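Local coordinates for calcium-binding EF hand family protein (Arabidopsis thaliana, PDB 6YIG) that probably serves as a calcium-binding adaptor of plant endocytosis, this piece being the N-terminal EH domain, part of the lipid- and protein-binding equipment of the TPLATE complex, at residues G60-R64 / Q65-N69. Sequence-based numbering, arbitrary orientation.
Sequences GFLDR and QNFYN. With NA (sodium ion), chain C.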
loop_
_atom_site.group_PDB
_atom_site.type_symbol
_atom_site.label_atom_id
_atom_site.label_comp_id
_atom_site.label_asym_id
_atom_site.label_seq_id
_atom_site.Cartn_x
_atom_site.Cartn_y
_atom_site.Cartn_z
ATOM N N GLY A 60 -12.470 2.842 7.002
ATOM C CA GLY A 60 -12.812 2.453 5.652
ATOM C C GLY A 60 -12.086 3.232 4.586
ATOM O O GLY A 60 -12.342 3.029 3.392
ATOM N N PHE A 61 -11.199 4.132 4.978
ATOM C CA PHE A 61 -10.450 4.933 4.040
ATOM C C PHE A 61 -8.995 4.960 4.474
ATOM O O PHE A 61 -8.690 4.946 5.670
ATOM C CB PHE A 61 -10.956 6.375 3.985
ATOM C CG PHE A 61 -12.367 6.503 3.517
ATOM C CD1 PHE A 61 -13.413 6.408 4.409
ATOM C CD2 PHE A 61 -12.642 6.694 2.177
ATOM C CE1 PHE A 61 -14.703 6.517 3.977
ATOM C CE2 PHE A 61 -13.926 6.801 1.736
ATOM C CZ PHE A 61 -14.961 6.716 2.639
ATOM N N LEU A 62 -8.110 5.022 3.501
ATOM C CA LEU A 62 -6.689 5.207 3.748
ATOM C C LEU A 62 -6.294 6.640 3.422
ATOM O O LEU A 62 -6.589 7.132 2.332
ATOM C CB LEU A 62 -5.846 4.273 2.900
ATOM C CG LEU A 62 -6.211 2.787 2.945
ATOM C CD1 LEU A 62 -5.262 2.035 2.011
ATOM C CD2 LEU A 62 -6.189 2.228 4.352
ATOM N N ASP A 63 -5.615 7.303 4.357
ATOM C CA ASP A 63 -4.993 8.561 3.983
ATOM C C ASP A 63 -3.670 8.283 3.263
ATOM O O ASP A 63 -3.325 7.138 2.945
ATOM C CB ASP A 63 -4.839 9.469 5.206
ATOM C CG ASP A 63 -3.941 8.901 6.257
ATOM O OD1 ASP A 63 -3.187 7.967 5.982
ATOM O OD2 ASP A 63 -3.975 9.415 7.403
ATOM N N ARG A 64 -2.936 9.345 2.961
ATOM C CA ARG A 64 -1.705 9.186 2.192
ATOM C C ARG A 64 -0.722 8.278 2.914
ATOM O O ARG A 64 -0.143 7.362 2.322
ATOM C CB ARG A 64 -1.079 10.555 1.939
ATOM C CG ARG A 64 0.162 10.516 1.091
ATOM C CD ARG A 64 0.758 11.915 0.927
ATOM N NE ARG A 64 -0.178 12.824 0.271
ATOM C CZ ARG A 64 -0.239 13.023 -1.041
ATOM N NH1 ARG A 64 0.577 12.369 -1.861
ATOM N NH2 ARG A 64 -1.119 13.889 -1.538
ATOM N N GLN A 65 -0.476 8.565 4.190
ATOM C CA GLN A 65 0.456 7.749 4.957
ATOM C C GLN A 65 0.016 6.294 4.940
ATOM O O GLN A 65 0.832 5.384 4.746
ATOM C CB GLN A 65 0.541 8.278 6.389
ATOM C CG GLN A 65 1.415 7.460 7.289
ATOM C CD GLN A 65 1.167 7.763 8.757
ATOM O OE1 GLN A 65 0.213 7.255 9.360
ATOM N NE2 GLN A 65 2.020 8.598 9.336
ATOM N N ASN A 66 -1.280 6.057 5.189
ATOM C CA ASN A 66 -1.780 4.682 5.253
ATOM C C ASN A 66 -1.598 3.978 3.908
ATOM O O ASN A 66 -1.302 2.771 3.840
ATOM C CB ASN A 66 -3.285 4.631 5.572
ATOM C CG ASN A 66 -3.706 5.287 6.875
ATOM O OD1 ASN A 66 -4.848 5.771 6.957
ATOM N ND2 ASN A 66 -2.867 5.241 7.906
ATOM N N PHE A 67 -1.900 4.692 2.824
ATOM C CA PHE A 67 -1.789 4.106 1.500
ATOM C C PHE A 67 -0.338 3.857 1.139
ATOM O O PHE A 67 -0.009 2.805 0.574
ATOM C CB PHE A 67 -2.458 4.985 0.447
ATOM C CG PHE A 67 -2.462 4.375 -0.926
ATOM C CD1 PHE A 67 -3.233 3.268 -1.200
ATOM C CD2 PHE A 67 -1.671 4.887 -1.927
ATOM C CE1 PHE A 67 -3.216 2.693 -2.478
ATOM C CE2 PHE A 67 -1.652 4.318 -3.195
ATOM C CZ PHE A 67 -2.438 3.238 -3.466
ATOM N N TYR A 68 0.550 4.797 1.461
ATOM C CA TYR A 68 1.960 4.537 1.206
ATOM C C TYR A 68 2.418 3.314 1.989
ATOM O O TYR A 68 3.202 2.500 1.484
ATOM C CB TYR A 68 2.823 5.739 1.551
ATOM C CG TYR A 68 2.759 6.964 0.659
ATOM C CD1 TYR A 68 1.765 7.153 -0.289
ATOM C CD2 TYR A 68 3.690 7.964 0.831
ATOM C CE1 TYR A 68 1.711 8.312 -1.035
ATOM C CE2 TYR A 68 3.654 9.114 0.091
ATOM C CZ TYR A 68 2.662 9.274 -0.859
ATOM O OH TYR A 68 2.665 10.456 -1.592
ATOM N N ASN A 69 1.941 3.159 3.225
ATOM C CA ASN A 69 2.287 1.963 3.980
ATOM C C ASN A 69 1.716 0.705 3.333
ATOM O O ASN A 69 2.380 -0.339 3.300
ATOM C CB ASN A 69 1.816 2.066 5.426
ATOM C CG ASN A 69 2.695 2.977 6.266
ATOM O OD1 ASN A 69 3.870 3.174 5.976
ATOM N ND2 ASN A 69 2.129 3.526 7.312
HETATM NA NA NA C . -8.788 5.054 7.930
HETATM O O HOH W 1 -6.709 5.247 8.813
HETATM O O HOH W 2 -9.093 7.657 7.615
#
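Asn-66 OD1 is gripped twice: the backbone N of Asp-63 donates to it over 3.1 Å, reaching it from above the carbonyl plane, and a water bound to the sodium ion donates at 2.7 Å. The amide thus serves as second shell to the ion, which also takes Phe-61 O at 2.3 Å. In return Asp-63 OD1 accepts from Asn-66 N, though its modelled place is less sure, and the two exchanges make a capping box with Asp-63 as N-cap of the helix. With chi1 at 63°, Asp-63 holds its carboxylate between its own backbone N and carbonyl carbon, which lets OD1 meet Asn-66 N. The hydrogen bonds Phe-67 N to Asp-63 O and Tyr-68 N to Arg-64 O, each 2.8 Å, open the i to i+4 series. Arg-64, the first helical residue, runs alongside Tyr-68 one turn later: its CG lies over one ring face, 3.7 Å from the centroid, in a CH-pi contact. A bend at chi3 (-61°) then brings NH1 to Tyr-68 OH at 2.8 Å, the hydroxyl lying in the guanidinium plane and that plane almost perpendicular to the ring. On the buried side, Leu-62 CD1 meets the Phe-67 ring edge at CD1, 4.0 Å away. Asp-55, Ser-57 and Ser-59, with a second water, complete the sodium site in the second loop of the EF-hand pair; Leu-62 pairs with Ile-28 of strand 28-29 and packs on helix 44-54, while Arg-64 and Tyr-68 lean on helix 12-20.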